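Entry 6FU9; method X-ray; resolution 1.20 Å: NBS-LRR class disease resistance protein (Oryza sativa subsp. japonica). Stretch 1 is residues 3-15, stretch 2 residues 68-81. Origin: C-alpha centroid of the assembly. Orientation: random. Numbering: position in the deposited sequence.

Stretch 1 3-15: GGEMQKIVFKIPM
Stretch 2 (68-81) GPAMFLEVSQVKED

Two antiparallel strands, Gln7 to Lys12 and Met71 to Gln77, pair with axes at 145°, burying 1122 Å² in all. Backbone bonds set the register: Lys8 N to Ser76 O (2.8 Å) and Ser76 N to Lys8 O (2.9 Å), Val10 N to Glu74 O (2.9 Å), Lys12 N to Met71 O (2.8 Å) and Met71 N to Lys12 O (3.0 Å). A bulge between Val10 and Phe11 pairs Val10 with Glu74 but Phe11 with Phe72: Val10 O accepts from both Leu73 N (2.8 Å) and Glu74 N (3.1 Å), with Leu73 at phi/psi -107/-41.

Glu5, the most covered residue, works at the end of the ladder. Its t,t side chain reaches OE2 to Gln77 NE2 (2.9 Å); Gln77, m,m, suits the site because NE2 also donates to Glu5 O (3.1 Å). One residue outside the Gln7–Gln77 pair, Val78 N donates to Met6 O (2.8 Å), and Met6 N to Glu80 OE2 (2.9 Å).

Lys8 extends, chi1 to chi4 all t, on the face it shares with Ser76, Val10 and Glu74. Its methylenes line this buried site, Lys8 CB 3.6 Å from Ser76 OG. Lys8 NZ stays 4.5 Å from Glu74 OE2, beyond a salt bridge; water 3 lies 2.7 Å from each. Ser76 OG (chi1 p) donates to Glu74 OE2 (2.7 Å).

Val10, chi1 t, packs CG1 against Leu73 CD2 (3.9 Å). Phe11 and Phe72, both chi1 m, meet obliquely, Phe11 CE1 lying over one face of Phe72, 3.5 Å from its CE1.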

# COMPACT_ATOMS: atom_id res chain seq x y z
N GLY A 3 0.94 -23.07 3.13
CA GLY A 3 -0.13 -22.41 3.91
C GLY A 3 -1.10 -21.68 3.01
O GLY A 3 -1.28 -21.98 1.82
N GLY A 4 -1.73 -20.68 3.57
CA GLY A 4 -2.76 -20.01 2.82
C GLY A 4 -2.22 -19.04 1.84
O GLY A 4 -1.04 -18.66 1.93
N GLU A 5 -3.06 -18.58 0.95
CA GLU A 5 -2.69 -17.40 0.14
C GLU A 5 -2.31 -16.24 1.05
O GLU A 5 -3.02 -15.93 1.99
CB GLU A 5 -3.91 -17.05 -0.73
CG GLU A 5 -3.66 -15.99 -1.77
CD GLU A 5 -4.97 -15.66 -2.45
OE1 GLU A 5 -5.20 -16.19 -3.55
OE2 GLU A 5 -5.80 -14.97 -1.87
N MET A 6 -1.19 -15.60 0.72
CA MET A 6 -0.65 -14.57 1.59
C MET A 6 -1.49 -13.29 1.56
O MET A 6 -2.16 -12.98 0.62
CB MET A 6 0.78 -14.29 1.17
CG MET A 6 1.68 -15.47 1.55
SD MET A 6 3.37 -15.40 1.02
CE MET A 6 3.68 -14.12 2.12
N GLN A 7 -1.37 -12.58 2.68
CA GLN A 7 -2.00 -11.30 2.92
C GLN A 7 -0.99 -10.15 2.67
O GLN A 7 0.19 -10.35 2.92
CB GLN A 7 -2.30 -11.17 4.45
CG GLN A 7 -3.39 -11.98 5.11
CD GLN A 7 -3.15 -11.95 6.62
OE1 GLN A 7 -2.31 -12.59 7.15
NE2 GLN A 7 -4.04 -11.27 7.31
N LYS A 8 -1.51 -9.01 2.28
CA LYS A 8 -0.78 -7.74 2.19
C LYS A 8 -1.52 -6.70 2.91
O LYS A 8 -2.72 -6.42 2.60
CB LYS A 8 -0.59 -7.36 0.73
CG LYS A 8 0.21 -6.09 0.53
CD LYS A 8 0.45 -5.85 -0.97
CE LYS A 8 1.16 -4.61 -1.30
NZ LYS A 8 1.27 -4.61 -2.77
N ILE A 9 -0.92 -6.09 3.95
CA ILE A 9 -1.52 -5.09 4.76
C ILE A 9 -0.63 -3.86 4.72
O ILE A 9 0.58 -3.97 4.95
CB ILE A 9 -1.65 -5.51 6.22
CG1 ILE A 9 -2.42 -6.84 6.36
CG2 ILE A 9 -2.31 -4.42 7.02
CD1 ILE A 9 -2.27 -7.51 7.68
N VAL A 10 -1.19 -2.71 4.39
CA VAL A 10 -0.42 -1.46 4.36
C VAL A 10 -0.96 -0.52 5.40
O VAL A 10 -2.21 -0.27 5.42
CB VAL A 10 -0.44 -0.80 2.98
CG1 VAL A 10 0.52 0.43 2.96
CG2 VAL A 10 -0.07 -1.76 1.87
N PHE A 11 -0.07 0.01 6.23
CA PHE A 11 -0.40 1.03 7.20
C PHE A 11 0.21 2.37 6.75
O PHE A 11 1.26 2.37 6.10
CB PHE A 11 0.13 0.71 8.59
CG PHE A 11 -0.40 -0.56 9.19
CD1 PHE A 11 -1.66 -0.58 9.76
CD2 PHE A 11 0.32 -1.73 9.19
CE1 PHE A 11 -2.18 -1.74 10.34
CE2 PHE A 11 -0.17 -2.89 9.75
CZ PHE A 11 -1.43 -2.88 10.33
N LYS A 12 -0.45 3.45 7.11
CA LYS A 12 0.13 4.80 7.06
C LYS A 12 0.41 5.19 8.48
O LYS A 12 -0.48 5.19 9.35
CB LYS A 12 -0.81 5.75 6.33
CG LYS A 12 -0.78 5.59 4.80
CD LYS A 12 0.38 6.28 4.03
CE LYS A 12 0.08 7.74 3.78
NZ LYS A 12 1.19 8.46 3.16
N ILE A 13 1.69 5.54 8.77
CA ILE A 13 2.11 5.92 10.15
C ILE A 13 2.98 7.10 9.96
O ILE A 13 4.11 6.95 9.48
CB ILE A 13 2.85 4.80 10.90
CG1 ILE A 13 2.22 3.42 10.67
CG2 ILE A 13 2.92 5.14 12.36
CD1 ILE A 13 2.86 2.28 11.44
N PRO A 14 2.49 8.29 10.30
CA PRO A 14 3.43 9.42 10.37
C PRO A 14 4.68 8.99 11.20
O PRO A 14 4.54 8.47 12.29
CB PRO A 14 2.62 10.49 11.09
CG PRO A 14 1.24 10.20 10.63
CD PRO A 14 1.12 8.70 10.62
N MET A 15 5.86 9.15 10.63
CA MET A 15 7.10 8.72 11.35
C MET A 15 8.15 9.79 11.40
O MET A 15 8.63 10.16 10.36
CB MET A 15 7.58 7.36 10.77
CG MET A 15 6.83 6.16 11.35
SD MET A 15 7.19 4.49 10.74
CE MET A 15 6.75 4.74 9.01
N GLY A 68 3.31 5.10 16.71
CA GLY A 68 2.64 6.35 16.34
C GLY A 68 1.23 6.07 15.89
O GLY A 68 0.81 4.90 15.95
N PRO A 69 0.53 7.07 15.40
CA PRO A 69 -0.89 6.96 15.11
C PRO A 69 -1.21 6.20 13.80
O PRO A 69 -1.64 6.76 12.78
CB PRO A 69 -1.34 8.39 15.05
CG PRO A 69 -0.16 9.16 14.71
CD PRO A 69 0.98 8.46 15.32
N ALA A 70 -1.00 4.91 13.81
CA ALA A 70 -1.17 4.08 12.65
C ALA A 70 -2.61 4.00 12.17
O ALA A 70 -3.52 3.89 12.98
CB ALA A 70 -0.60 2.70 12.96
N MET A 71 -2.77 4.06 10.85
CA MET A 71 -4.06 3.82 10.19
C MET A 71 -3.88 2.77 9.10
O MET A 71 -2.86 2.74 8.39
CB MET A 71 -4.63 5.08 9.60
CG MET A 71 -4.87 6.17 10.66
SD MET A 71 -6.25 5.76 11.79
CE MET A 71 -7.63 6.14 10.69
N PHE A 72 -4.91 1.97 8.88
CA PHE A 72 -4.92 1.10 7.72
C PHE A 72 -5.05 1.91 6.44
O PHE A 72 -5.94 2.78 6.34
CB PHE A 72 -6.05 0.08 7.78
CG PHE A 72 -5.86 -1.04 8.77
CD1 PHE A 72 -5.28 -2.19 8.38
CD2 PHE A 72 -6.37 -0.96 10.05
CE1 PHE A 72 -5.18 -3.28 9.26
CE2 PHE A 72 -6.29 -2.02 10.91
CZ PHE A 72 -5.65 -3.18 10.53
N LEU A 73 -4.26 1.58 5.43
CA LEU A 73 -4.39 2.08 4.07
C LEU A 73 -4.93 1.05 3.12
O LEU A 73 -5.69 1.39 2.21
CB LEU A 73 -3.01 2.65 3.57
CG LEU A 73 -2.95 3.10 2.09
CD1 LEU A 73 -3.89 4.24 1.80
CD2 LEU A 73 -1.49 3.52 1.74
N GLU A 74 -4.46 -0.18 3.26
CA GLU A 74 -4.89 -1.23 2.34
C GLU A 74 -4.91 -2.57 3.02
O GLU A 74 -4.04 -2.90 3.85
CB GLU A 74 -3.89 -1.29 1.17
CG GLU A 74 -4.10 -2.48 0.25
CD GLU A 74 -3.02 -2.57 -0.79
OE1 GLU A 74 -2.33 -1.58 -1.06
OE2 GLU A 74 -2.90 -3.68 -1.41
N VAL A 75 -5.91 -3.36 2.63
CA VAL A 75 -5.93 -4.78 2.96
C VAL A 75 -6.19 -5.54 1.66
O VAL A 75 -7.19 -5.26 0.98
CB VAL A 75 -7.03 -5.10 4.01
CG1 VAL A 75 -7.12 -6.56 4.29
CG2 VAL A 75 -6.78 -4.33 5.31
N SER A 76 -5.33 -6.48 1.30
CA SER A 76 -5.49 -7.23 0.08
C SER A 76 -4.83 -8.60 0.24
O SER A 76 -4.14 -8.85 1.22
CB SER A 76 -4.95 -6.48 -1.11
OG SER A 76 -3.56 -6.26 -0.99
N GLN A 77 -5.12 -9.47 -0.72
CA GLN A 77 -4.46 -10.75 -0.81
C GLN A 77 -3.38 -10.66 -1.88
O GLN A 77 -3.50 -9.89 -2.82
CB GLN A 77 -5.45 -11.84 -1.19
CG GLN A 77 -6.43 -12.21 -0.03
CD GLN A 77 -5.75 -12.92 1.11
OE1 GLN A 77 -5.58 -12.37 2.21
NE2 GLN A 77 -5.31 -14.13 0.87
N VAL A 78 -2.33 -11.47 -1.75
CA VAL A 78 -1.30 -11.56 -2.75
C VAL A 78 -1.82 -12.40 -3.94
O VAL A 78 -2.43 -13.45 -3.70
CB VAL A 78 -0.05 -12.18 -2.17
CG1 VAL A 78 1.02 -12.49 -3.24
CG2 VAL A 78 0.54 -11.26 -1.12
N LYS A 79 -1.61 -11.93 -5.17
CA LYS A 79 -1.91 -12.70 -6.36
C LYS A 79 -0.77 -13.69 -6.61
O LYS A 79 0.34 -13.30 -7.03
CB LYS A 79 -2.12 -11.80 -7.56
CG LYS A 79 -2.57 -12.57 -8.80
CD LYS A 79 -2.78 -11.71 -10.04
CE LYS A 79 -1.46 -11.22 -10.60
NZ LYS A 79 -1.66 -10.49 -11.90
N GLU A 80 -1.01 -14.96 -6.28
CA GLU A 80 0.07 -15.95 -6.28
C GLU A 80 0.15 -16.74 -7.54
O GLU A 80 1.18 -17.34 -7.77
CB GLU A 80 -0.14 -16.94 -5.13
CG GLU A 80 0.05 -16.25 -3.79
CD GLU A 80 -0.06 -17.16 -2.60
OE1 GLU A 80 -0.63 -18.29 -2.71
OE2 GLU A 80 0.35 -16.73 -1.50
N ASP A 81 -0.88 -16.69 -8.38
CA ASP A 81 -0.90 -17.50 -9.62
C ASP A 81 -0.79 -16.63 -10.85
O ASP A 81 -0.78 -15.38 -10.82
CB ASP A 81 -2.21 -18.30 -9.75
CG ASP A 81 -2.52 -19.10 -8.51
OD1 ASP A 81 -1.66 -19.94 -8.15
OD2 ASP A 81 -3.62 -18.89 -7.89
OXT ASP A 81 -0.72 -17.24 -11.93
O HOH W 1 0.89 -19.05 -0.06
O HOH W 2 -3.61 -15.89 -5.55
O HOH W 3 -1.26 -3.97 -3.54